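Local atomic coordinates of spindle pole body-associated protein VIK1 (PDB entry 2O0A), a protein that partners the kinesin-14 motor KAR3 in yeast, recruiting it to microtubules, and modulates its microtubule interactions through a motor-like domain without a nucleotide-binding site. Residues R14-I19 with F61-P66; T25-A30 with S81-M86; Y29-E34 with L68-D73; D73-Q78 with F265-L270. All coordinates share one frame; numbering follows the deposited sequence.

Contact 1 (R14-I19 with F61-P66); sequences RLENSI and FNRVIP
The carboxylate of Glu16 lies along the guanidinium edge of Arg63, joining helix 4-23 to strand 63-66, a strand of the central sheet of the kinesin-like motor homology domain. The grip is side-on: NE and one NH2 hydrogen of the arginine each take a separate oxygen of the acid. The two bonds are far from equal. Arg63 NE gives Glu16 OE1 a nearly straight bond of 3.0 Å, with an N-H...O angle of 173°, and reaches that oxygen on its syn side. Arg63 NH2 also stands 3.0 Å from Glu16 OE2, but its bond is bent to 139° and arrives from above the carboxylate. The two flat groups are turned 47° against each other, so the pair is not coplanar.

The side chains themselves cross at about a right angle. Glu16 runs extended beyond CG from the helix, whereas Arg63 bends at chi3, turning the edge that carries NE and NH2 to the acid. Glu16 has further partners on its own helix, since OE2 also accepts from Ser12 OG and pairs with Arg13. This acid therefore sits between two arginines, whose positive charges would probably favour its ionised form. Both residues are partly exposed, and the contact is a polar one at the surface of the domain. A water completes it by donating two hydrogen bonds, one to Glu16 OE1 and one to the backbone Asn62 O, each 2.7 Å long.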
# COMPACT_ATOMS: atom_id res chain seq x y z
N ARG A 14 4.92 -6.09 16.61
CA ARG A 14 6.38 -6.13 16.56
C ARG A 14 6.87 -7.56 16.34
O ARG A 14 7.76 -7.79 15.50
CB ARG A 14 6.97 -5.54 17.83
CG ARG A 14 6.92 -4.02 17.85
CD ARG A 14 7.50 -3.45 19.14
NE ARG A 14 7.17 -2.04 19.34
CZ ARG A 14 7.39 -1.37 20.47
NH1 ARG A 14 7.94 -1.98 21.52
NH2 ARG A 14 7.05 -0.09 20.56
N LEU A 15 6.29 -8.52 17.06
CA LEU A 15 6.67 -9.93 16.90
C LEU A 15 6.29 -10.48 15.52
O LEU A 15 7.05 -11.22 14.90
CB LEU A 15 6.06 -10.80 18.02
CG LEU A 15 6.61 -10.73 19.45
CD1 LEU A 15 5.78 -11.64 20.36
CD2 LEU A 15 8.07 -11.15 19.51
N GLU A 16 5.11 -10.08 15.03
CA GLU A 16 4.66 -10.53 13.72
C GLU A 16 5.59 -10.06 12.64
O GLU A 16 5.94 -10.82 11.73
CB GLU A 16 3.27 -9.98 13.43
CG GLU A 16 2.18 -10.59 14.25
CD GLU A 16 0.90 -9.78 14.18
OE1 GLU A 16 0.44 -9.44 13.04
OE2 GLU A 16 0.35 -9.50 15.27
N ASN A 17 6.00 -8.80 12.72
CA ASN A 17 6.91 -8.24 11.73
C ASN A 17 8.26 -8.95 11.73
O ASN A 17 8.86 -9.17 10.68
CB ASN A 17 7.10 -6.75 11.96
CG ASN A 17 7.87 -6.10 10.85
OD1 ASN A 17 7.37 -5.98 9.73
ND2 ASN A 17 9.12 -5.72 11.13
N SER A 18 8.73 -9.33 12.92
CA SER A 18 10.00 -10.03 13.04
C SER A 18 9.92 -11.41 12.39
O SER A 18 10.85 -11.82 11.70
CB SER A 18 10.40 -10.15 14.51
OG SER A 18 11.66 -10.81 14.63
N ILE A 19 8.80 -12.10 12.59
CA ILE A 19 8.60 -13.44 12.01
C ILE A 19 8.59 -13.33 10.48
O ILE A 19 9.19 -14.13 9.80
CB ILE A 19 7.32 -14.12 12.56
CG1 ILE A 19 7.50 -14.38 14.06
CG2 ILE A 19 7.01 -15.42 11.78
CD1 ILE A 19 6.26 -14.78 14.80
N PHE A 61 -3.52 -14.74 5.14
CA PHE A 61 -2.91 -13.42 5.03
C PHE A 61 -2.03 -13.24 6.25
O PHE A 61 -2.21 -13.92 7.27
CB PHE A 61 -3.99 -12.35 5.05
CG PHE A 61 -4.88 -12.36 3.84
CD1 PHE A 61 -4.61 -11.54 2.76
CD2 PHE A 61 -5.99 -13.20 3.79
CE1 PHE A 61 -5.41 -11.56 1.63
CE2 PHE A 61 -6.81 -13.23 2.66
CZ PHE A 61 -6.52 -12.40 1.58
N ASN A 62 -1.08 -12.31 6.18
CA ASN A 62 -0.31 -12.03 7.38
C ASN A 62 -1.23 -11.60 8.52
O ASN A 62 -1.04 -11.99 9.69
CB ASN A 62 0.79 -11.01 7.09
CG ASN A 62 1.79 -11.53 6.08
OD1 ASN A 62 1.86 -11.05 4.97
ND2 ASN A 62 2.54 -12.57 6.45
N ARG A 63 -2.26 -10.82 8.19
CA ARG A 63 -3.31 -10.47 9.13
C ARG A 63 -4.55 -10.07 8.33
O ARG A 63 -4.43 -9.49 7.24
CB ARG A 63 -2.84 -9.33 10.05
CG ARG A 63 -3.87 -8.88 11.07
CD ARG A 63 -3.22 -8.23 12.27
NE ARG A 63 -2.50 -9.15 13.15
CZ ARG A 63 -3.08 -9.95 14.05
NH1 ARG A 63 -4.40 -9.97 14.19
NH2 ARG A 63 -2.32 -10.73 14.81
N VAL A 64 -5.72 -10.40 8.88
CA VAL A 64 -7.03 -9.96 8.38
C VAL A 64 -7.54 -8.91 9.34
O VAL A 64 -7.70 -9.14 10.55
CB VAL A 64 -8.01 -11.16 8.24
CG1 VAL A 64 -9.42 -10.66 7.92
CG2 VAL A 64 -7.50 -12.09 7.17
N ILE A 65 -7.75 -7.71 8.81
CA ILE A 65 -8.03 -6.54 9.62
C ILE A 65 -9.46 -6.07 9.40
O ILE A 65 -9.82 -5.73 8.28
CB ILE A 65 -7.04 -5.39 9.22
CG1 ILE A 65 -5.59 -5.82 9.46
CG2 ILE A 65 -7.36 -4.12 9.98
CD1 ILE A 65 -4.57 -4.96 8.69
N PRO A 66 -10.27 -6.03 10.46
CA PRO A 66 -11.66 -5.60 10.30
C PRO A 66 -11.82 -4.08 10.30
O PRO A 66 -11.54 -3.42 11.31
CB PRO A 66 -12.36 -6.23 11.51
CG PRO A 66 -11.29 -6.32 12.55
CD PRO A 66 -9.96 -6.39 11.86
O HOH W 1 1.14 -11.20 11.09

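Contact 2 (T25-A30 with S81-M86); sequences TMRCYA and SVYHDM
Between 25-30 and 81-86 the backbones come closest at Arg27 and Tyr83, whose CA atoms are 9.7 Å apart, so the contact is made by side chains alone. Arg27 stretches out from CG to NE and crosses the Tyr83 ring at a slant. Its CD lies 3.5 Å from Tyr83 CD1, and NE is slightly nearer to the same carbon at 3.4 Å. That ring carbon sits over one face of the guanidinium, displaced toward its rim, and the two planes are inclined by 40°. The overlap is thus partial and not a parallel stack. Met86 approaches head-on to Arg27, its chain bent at chi3 (71°), which brings its methyl CE to 3.8 Å from Arg27 NH2.

No hydrogen bond spans the two segments. The charge of the buried Arg27 is answered from helix 4-23 instead, where Glu21 forms a salt bridge with NH2 and Asn17 OD1 accepts from the same nitrogen. Tyr83 OH, for its part, bonds to Asn95 O in strand 94-99, which probably helps to fix the ring beside the arginine. Such packing of a helix across parallel neighbouring strands belongs to the alpha/beta core of a kinesin-type motor fold.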
# COMPACT_ATOMS: atom_id res chain seq x y z
N THR A 25 8.90 -13.74 4.02
CA THR A 25 7.53 -13.80 3.54
C THR A 25 7.16 -12.50 2.82
O THR A 25 7.57 -11.42 3.26
CB THR A 25 6.54 -14.00 4.71
OG1 THR A 25 7.07 -14.97 5.64
CG2 THR A 25 5.21 -14.48 4.19
N MET A 26 6.40 -12.62 1.74
CA MET A 26 5.87 -11.45 1.04
C MET A 26 4.62 -10.97 1.78
O MET A 26 3.65 -11.71 1.92
CB MET A 26 5.55 -11.78 -0.42
CG MET A 26 4.89 -10.64 -1.18
SD MET A 26 5.92 -9.16 -1.21
CE MET A 26 7.20 -9.68 -2.34
N ARG A 27 4.66 -9.72 2.26
CA ARG A 27 3.58 -9.18 3.07
C ARG A 27 2.31 -9.00 2.26
O ARG A 27 2.31 -8.38 1.19
CB ARG A 27 4.00 -7.83 3.67
CG ARG A 27 4.93 -7.94 4.83
CD ARG A 27 5.52 -6.58 5.20
NE ARG A 27 6.42 -6.72 6.34
CZ ARG A 27 7.69 -7.10 6.25
NH1 ARG A 27 8.22 -7.42 5.08
NH2 ARG A 27 8.42 -7.19 7.35
N CYS A 28 1.22 -9.58 2.77
CA CYS A 28 -0.10 -9.48 2.14
C CYS A 28 -1.16 -9.46 3.24
O CYS A 28 -1.32 -10.42 4.00
CB CYS A 28 -0.32 -10.61 1.15
SG CYS A 28 -1.82 -10.46 0.17
N TYR A 29 -1.85 -8.33 3.34
CA TYR A 29 -2.82 -8.10 4.39
C TYR A 29 -4.18 -7.88 3.79
O TYR A 29 -4.27 -7.26 2.74
CB TYR A 29 -2.41 -6.84 5.16
CG TYR A 29 -1.20 -7.06 6.05
CD1 TYR A 29 -1.37 -7.16 7.42
CD2 TYR A 29 0.10 -7.16 5.52
CE1 TYR A 29 -0.28 -7.36 8.26
CE2 TYR A 29 1.20 -7.36 6.36
CZ TYR A 29 0.99 -7.46 7.72
OH TYR A 29 2.07 -7.66 8.56
N ALA A 30 -5.22 -8.39 4.44
CA ALA A 30 -6.59 -8.13 3.99
C ALA A 30 -7.24 -7.14 4.93
O ALA A 30 -7.21 -7.32 6.15
CB ALA A 30 -7.40 -9.44 3.98
N SER A 81 2.53 0.69 10.96
CA SER A 81 3.67 1.48 11.46
C SER A 81 4.93 0.68 11.79
O SER A 81 6.03 1.18 11.62
CB SER A 81 3.26 2.33 12.67
OG SER A 81 2.99 1.50 13.77
N VAL A 82 4.79 -0.56 12.25
CA VAL A 82 5.99 -1.37 12.53
C VAL A 82 6.82 -1.63 11.25
O VAL A 82 8.06 -1.46 11.25
CB VAL A 82 5.63 -2.69 13.24
CG1 VAL A 82 6.87 -3.54 13.44
CG2 VAL A 82 4.94 -2.40 14.59
N TYR A 83 6.15 -2.02 10.18
CA TYR A 83 6.79 -2.17 8.88
C TYR A 83 7.42 -0.85 8.39
O TYR A 83 8.58 -0.81 7.96
CB TYR A 83 5.74 -2.66 7.89
CG TYR A 83 6.09 -2.52 6.43
CD1 TYR A 83 6.97 -3.41 5.82
CD2 TYR A 83 5.53 -1.50 5.64
CE1 TYR A 83 7.28 -3.31 4.47
CE2 TYR A 83 5.83 -1.38 4.28
CZ TYR A 83 6.71 -2.30 3.70
OH TYR A 83 7.02 -2.24 2.37
N HIS A 84 6.63 0.22 8.44
CA HIS A 84 7.09 1.52 8.00
C HIS A 84 8.33 1.96 8.77
O HIS A 84 9.31 2.36 8.16
CB HIS A 84 5.95 2.53 8.18
CG HIS A 84 6.38 3.96 8.04
ND1 HIS A 84 6.48 4.59 6.82
CD2 HIS A 84 6.73 4.87 8.97
CE1 HIS A 84 6.89 5.83 7.00
NE2 HIS A 84 7.04 6.03 8.30
N ASP A 85 8.27 1.85 10.09
CA ASP A 85 9.38 2.28 10.94
C ASP A 85 10.63 1.45 10.64
O ASP A 85 11.72 2.00 10.56
CB ASP A 85 9.02 2.17 12.42
CG ASP A 85 8.02 3.23 12.87
OD1 ASP A 85 7.77 4.20 12.13
OD2 ASP A 85 7.51 3.08 14.00
N MET A 86 10.44 0.15 10.43
CA MET A 86 11.56 -0.73 10.13
C MET A 86 12.24 -0.31 8.83
O MET A 86 13.46 -0.17 8.78
CB MET A 86 11.09 -2.18 10.04
CG MET A 86 12.20 -3.12 9.59
SD MET A 86 11.59 -4.72 8.97
CE MET A 86 10.86 -4.23 7.42

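Contact 3 (Y29-E34 with L68-D73); sequences YAYVME and LKVSED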
# COMPACT_ATOMS: atom_id res chain seq x y z
N TYR A 29 -1.85 -8.33 3.34
CA TYR A 29 -2.82 -8.10 4.39
C TYR A 29 -4.18 -7.88 3.79
O TYR A 29 -4.27 -7.26 2.74
CB TYR A 29 -2.41 -6.84 5.16
CG TYR A 29 -1.20 -7.06 6.05
CD1 TYR A 29 -1.37 -7.16 7.42
CD2 TYR A 29 0.10 -7.16 5.52
CE1 TYR A 29 -0.28 -7.36 8.26
CE2 TYR A 29 1.20 -7.36 6.36
CZ TYR A 29 0.99 -7.46 7.72
OH TYR A 29 2.07 -7.66 8.56
N ALA A 30 -5.22 -8.39 4.44
CA ALA A 30 -6.59 -8.13 3.99
C ALA A 30 -7.24 -7.14 4.93
O ALA A 30 -7.21 -7.32 6.15
CB ALA A 30 -7.40 -9.44 3.98
N TYR A 31 -7.81 -6.08 4.37
CA TYR A 31 -8.49 -5.05 5.15
C TYR A 31 -9.94 -5.14 4.71
O TYR A 31 -10.28 -4.78 3.58
CB TYR A 31 -7.85 -3.71 4.81
CG TYR A 31 -8.17 -2.53 5.70
CD1 TYR A 31 -8.75 -2.68 6.97
CD2 TYR A 31 -7.81 -1.24 5.31
CE1 TYR A 31 -9.02 -1.58 7.77
CE2 TYR A 31 -8.06 -0.15 6.10
CZ TYR A 31 -8.66 -0.31 7.33
OH TYR A 31 -8.90 0.82 8.08
N VAL A 32 -10.81 -5.62 5.60
CA VAL A 32 -12.09 -6.16 5.14
C VAL A 32 -13.29 -5.44 5.74
O VAL A 32 -13.26 -5.06 6.92
CB VAL A 32 -12.21 -7.69 5.41
CG1 VAL A 32 -11.04 -8.46 4.79
CG2 VAL A 32 -12.35 -7.99 6.91
N MET A 33 -14.34 -5.25 4.93
CA MET A 33 -15.62 -4.74 5.42
C MET A 33 -16.61 -5.91 5.48
O MET A 33 -17.36 -6.13 4.53
CB MET A 33 -16.14 -3.61 4.53
CG MET A 33 -15.41 -2.31 4.74
SD MET A 33 -15.96 -1.51 6.25
CE MET A 33 -16.94 -0.18 5.56
N GLU A 34 -16.56 -6.67 6.59
CA GLU A 34 -17.28 -7.93 6.73
C GLU A 34 -18.78 -7.75 6.45
O GLU A 34 -19.41 -8.61 5.82
CB GLU A 34 -17.06 -8.55 8.12
CG GLU A 34 -17.86 -9.85 8.32
CD GLU A 34 -17.54 -10.61 9.58
OE1 GLU A 34 -16.51 -10.34 10.23
OE2 GLU A 34 -18.33 -11.51 9.91
N LEU A 68 -14.53 -2.30 10.47
CA LEU A 68 -15.47 -1.77 11.46
C LEU A 68 -14.80 -1.55 12.81
O LEU A 68 -15.30 -0.80 13.64
CB LEU A 68 -16.71 -2.66 11.61
CG LEU A 68 -16.49 -4.12 12.01
CD1 LEU A 68 -16.27 -4.27 13.52
CD2 LEU A 68 -17.69 -4.96 11.56
N LYS A 69 -13.65 -2.21 13.02
CA LYS A 69 -12.88 -2.05 14.25
C LYS A 69 -11.68 -1.11 14.06
O LYS A 69 -11.28 -0.42 15.00
CB LYS A 69 -12.41 -3.42 14.76
CG LYS A 69 -11.40 -3.35 15.88
CD LYS A 69 -11.52 -4.47 16.89
CE LYS A 69 -11.17 -5.81 16.32
NZ LYS A 69 -10.58 -6.66 17.38
N VAL A 70 -11.10 -1.12 12.86
CA VAL A 70 -9.86 -0.38 12.59
C VAL A 70 -10.11 0.64 11.46
O VAL A 70 -10.24 0.27 10.30
CB VAL A 70 -8.70 -1.35 12.23
CG1 VAL A 70 -7.42 -0.58 11.95
CG2 VAL A 70 -8.48 -2.39 13.33
N SER A 71 -10.20 1.92 11.84
CA SER A 71 -10.35 3.03 10.88
C SER A 71 -9.06 3.16 10.08
O SER A 71 -8.04 2.62 10.50
CB SER A 71 -10.56 4.34 11.61
OG SER A 71 -9.40 4.66 12.38
N GLU A 72 -9.11 3.92 9.00
CA GLU A 72 -7.90 4.09 8.18
C GLU A 72 -6.74 4.74 8.94
O GLU A 72 -5.61 4.31 8.82
CB GLU A 72 -8.23 4.70 6.81
CG GLU A 72 -9.03 3.60 6.10
CD GLU A 72 -9.69 3.96 4.80
OE1 GLU A 72 -9.62 5.13 4.37
OE2 GLU A 72 -10.32 3.04 4.21
N ASP A 73 -7.04 5.71 9.80
CA ASP A 73 -6.00 6.29 10.65
C ASP A 73 -5.36 5.24 11.59
O ASP A 73 -4.13 5.23 11.78
CB ASP A 73 -6.58 7.41 11.51
CG ASP A 73 -6.95 8.65 10.71
OD1 ASP A 73 -6.46 8.84 9.57
OD2 ASP A 73 -7.72 9.46 11.26
O HOH W 2 -15.79 -4.30 8.77
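Tyr31 reaches from strand 27-32 to the turn that leads into helix 72-89. Its CB does not aim at that turn; with CG anti to the backbone N (chi1 -167°), the ring swings across and the contact builds up toward the far end. On one side, CE1 comes within 3.4 Å of Val70 O, which lies in the ring plane at its edge, and 4.5 Å from Val70 CB. On the other, CE2 approaches the aliphatic CG of Glu72 at 3.9 Å. The hydroxyl at the tip donates to Val70 O over 2.7 Å, standing above the carbonyl plane with a C=O...O angle of 133°. Glu72 CG also packs against Tyr31 OH, at 3.4 Å.

Beyond that methylene the Glu72 chain runs on extended, and its OE1 bonds to Ser106 OG. Ser71 occupies the N-cap position of the helix, its OG accepting from Lys74 N. Farther along, a water links the two backbones by donating to Val32 O and accepting from Leu68 N, with a weak third bond from Glu34 N. The chemistry implies a polar tether within a mostly buried setting: one short phenol bond satisfies a carbonyl just ahead of the helix, and so ties the start of helix 72-89 to the sheet, while the Glu72 methylene packs beside CE2.

Contact 4 (D73-Q78 with F265-L270); sequences DKFFTQ and FFLLNL. With EDO (1,2-ethanediol), chain B.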
# COMPACT_ATOMS: atom_id res chain seq x y z
N ASP A 73 -7.04 5.71 9.80
CA ASP A 73 -6.00 6.29 10.65
C ASP A 73 -5.36 5.24 11.59
O ASP A 73 -4.13 5.23 11.78
CB ASP A 73 -6.58 7.41 11.51
CG ASP A 73 -6.95 8.65 10.71
OD1 ASP A 73 -6.46 8.84 9.57
OD2 ASP A 73 -7.72 9.46 11.26
N LYS A 74 -6.20 4.38 12.19
CA LYS A 74 -5.70 3.31 13.06
C LYS A 74 -4.95 2.23 12.28
O LYS A 74 -3.97 1.64 12.77
CB LYS A 74 -6.86 2.69 13.86
CG LYS A 74 -6.39 1.71 14.91
CD LYS A 74 -7.51 1.34 15.87
CE LYS A 74 -7.80 2.47 16.83
NZ LYS A 74 -6.64 2.77 17.73
N PHE A 75 -5.39 1.98 11.04
CA PHE A 75 -4.63 1.06 10.18
C PHE A 75 -3.17 1.50 10.13
O PHE A 75 -2.27 0.70 10.32
CB PHE A 75 -5.19 0.96 8.75
CG PHE A 75 -4.26 0.22 7.84
CD1 PHE A 75 -4.21 -1.17 7.86
CD2 PHE A 75 -3.38 0.91 7.00
CE1 PHE A 75 -3.31 -1.87 7.04
CE2 PHE A 75 -2.48 0.22 6.19
CZ PHE A 75 -2.45 -1.17 6.21
N PHE A 76 -2.94 2.77 9.87
CA PHE A 76 -1.56 3.22 9.75
C PHE A 76 -0.80 3.19 11.06
O PHE A 76 0.32 2.69 11.10
CB PHE A 76 -1.53 4.58 9.05
CG PHE A 76 -1.82 4.46 7.59
CD1 PHE A 76 -0.93 3.79 6.76
CD2 PHE A 76 -3.02 4.91 7.06
CE1 PHE A 76 -1.21 3.60 5.42
CE2 PHE A 76 -3.30 4.72 5.71
CZ PHE A 76 -2.38 4.07 4.89
N THR A 77 -1.41 3.69 12.13
CA THR A 77 -0.70 3.74 13.42
C THR A 77 -0.50 2.37 14.08
O THR A 77 0.53 2.13 14.73
CB THR A 77 -1.38 4.71 14.42
OG1 THR A 77 -2.73 4.29 14.66
CG2 THR A 77 -1.43 6.10 13.85
N GLN A 78 -1.47 1.48 13.92
CA GLN A 78 -1.48 0.19 14.60
C GLN A 78 -0.96 -0.96 13.74
O GLN A 78 -0.20 -1.81 14.21
CB GLN A 78 -2.92 -0.10 15.07
CG GLN A 78 -3.20 -1.46 15.68
CD GLN A 78 -4.65 -1.54 16.13
OE1 GLN A 78 -5.08 -0.79 17.02
NE2 GLN A 78 -5.41 -2.43 15.52
N PHE A 265 4.62 -4.30 0.63
CA PHE A 265 3.51 -4.57 1.54
C PHE A 265 2.26 -4.51 0.68
O PHE A 265 1.86 -3.43 0.23
CB PHE A 265 3.48 -3.47 2.61
CG PHE A 265 2.48 -3.68 3.74
CD1 PHE A 265 2.94 -3.77 5.06
CD2 PHE A 265 1.09 -3.68 3.52
CE1 PHE A 265 2.05 -3.89 6.14
CE2 PHE A 265 0.20 -3.82 4.59
CZ PHE A 265 0.68 -3.92 5.91
N PHE A 266 1.62 -5.67 0.44
CA PHE A 266 0.37 -5.68 -0.33
C PHE A 266 -0.81 -5.56 0.61
O PHE A 266 -0.88 -6.25 1.62
CB PHE A 266 0.26 -6.96 -1.16
CG PHE A 266 1.18 -6.99 -2.35
CD1 PHE A 266 0.71 -6.59 -3.61
CD2 PHE A 266 2.52 -7.39 -2.22
CE1 PHE A 266 1.57 -6.62 -4.72
CE2 PHE A 266 3.37 -7.41 -3.34
CZ PHE A 266 2.90 -7.03 -4.58
N LEU A 267 -1.73 -4.67 0.26
CA LEU A 267 -2.93 -4.43 1.03
C LEU A 267 -4.14 -4.69 0.13
O LEU A 267 -4.30 -4.03 -0.90
CB LEU A 267 -2.94 -2.98 1.55
CG LEU A 267 -4.15 -2.64 2.42
CD1 LEU A 267 -4.21 -3.48 3.70
CD2 LEU A 267 -4.18 -1.13 2.76
N LEU A 268 -4.95 -5.67 0.50
CA LEU A 268 -6.13 -6.00 -0.30
C LEU A 268 -7.37 -5.52 0.43
O LEU A 268 -7.68 -5.98 1.51
CB LEU A 268 -6.19 -7.50 -0.60
CG LEU A 268 -5.33 -7.86 -1.83
CD1 LEU A 268 -3.84 -7.65 -1.59
CD2 LEU A 268 -5.57 -9.29 -2.25
N ASN A 269 -8.04 -4.54 -0.17
CA ASN A 269 -9.21 -3.93 0.46
C ASN A 269 -10.46 -4.63 -0.04
O ASN A 269 -10.84 -4.47 -1.20
CB ASN A 269 -9.27 -2.43 0.16
CG ASN A 269 -8.09 -1.69 0.74
OD1 ASN A 269 -8.05 -1.39 1.95
ND2 ASN A 269 -7.10 -1.38 -0.11
N LEU A 270 -11.09 -5.40 0.84
CA LEU A 270 -12.20 -6.27 0.46
C LEU A 270 -13.49 -5.70 1.01
O LEU A 270 -13.75 -5.75 2.21
CB LEU A 270 -11.97 -7.70 0.95
CG LEU A 270 -10.63 -8.41 0.67
CD1 LEU A 270 -10.69 -9.82 1.22
CD2 LEU A 270 -10.26 -8.42 -0.82
C1 EDO B . -11.05 -1.48 3.67
O1 EDO B . -10.50 -0.24 3.22
C2 EDO B . -12.23 -1.85 2.76
O2 EDO B . -12.74 -0.65 2.15
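Phe75 points its ring from helix 72-89 at Leu267 in strand 265-270, and the two side chains meet from opposite directions. Both methyls of the leucine take part. Leu267 CD1 lies 3.8 Å from Phe75 CE1, and CD2 stands 3.9 Å from Phe75 CZ, so the outer end of the ring rests against the fork of the leucine. The same CZ also approaches Phe265 CE2 at 4.1 Å, which places the rim of the second ring at the edge of the first. No hydrogen bond crosses between the segments; the interaction is wholly apolar and all three residues are buried.

Several neighbours set the rings in place. With chi1 of Phe75 at 169°, CG lies opposite the main-chain nitrogen, and the ring extends from the helix toward the sheet. Within the helix, Phe75 CD2 sits 3.6 Å above the centre of the Phe76 ring, so consecutive phenylalanines pack edge against face. Phe265 is stacked on Tyr29 and meets Tyr80 edge-to-face, while Tyr31 lies beside Phe75 with its ring inclined by about 25°. Two positions along the strand from Leu267, Asn269 OD1 accepts a hydrogen bond of 3.0 Å from O1 of a 1,2-ethanediol, probably from the crystallisation liquor, and Asn269 ND2 bonds to Leu99 O.

Strand 265-270 runs parallel to both of its neighbours, 27-32 and 94-99, in the central sheet. Helix 72-89 covers this part of the sheet, and helix 105-116 adds Leu107 against Leu267 and Phe76.

Contact 1 is the surface member of the set, a charged pair with a bridging water that ties helix 4-23 to strand 63-66. The other three are buried and all involve helix 72-89 or the turn just before it. Contacts 2 and 3 join opposite ends of strand 27-32 to that helix and the turn leading into it, the first through an arginine laid against an aromatic ring, the second through a phenol hydroxyl and a carbonyl. Contact 4, whose centre lies about 7 Å from the centre of the chain, is purely apolar and uses the adjacent strand 265-270. Contacts 1 and 2 are tied directly by Asn62 OD1 and Cys28 N, probably hydrogen-bonded at 2.7 Å.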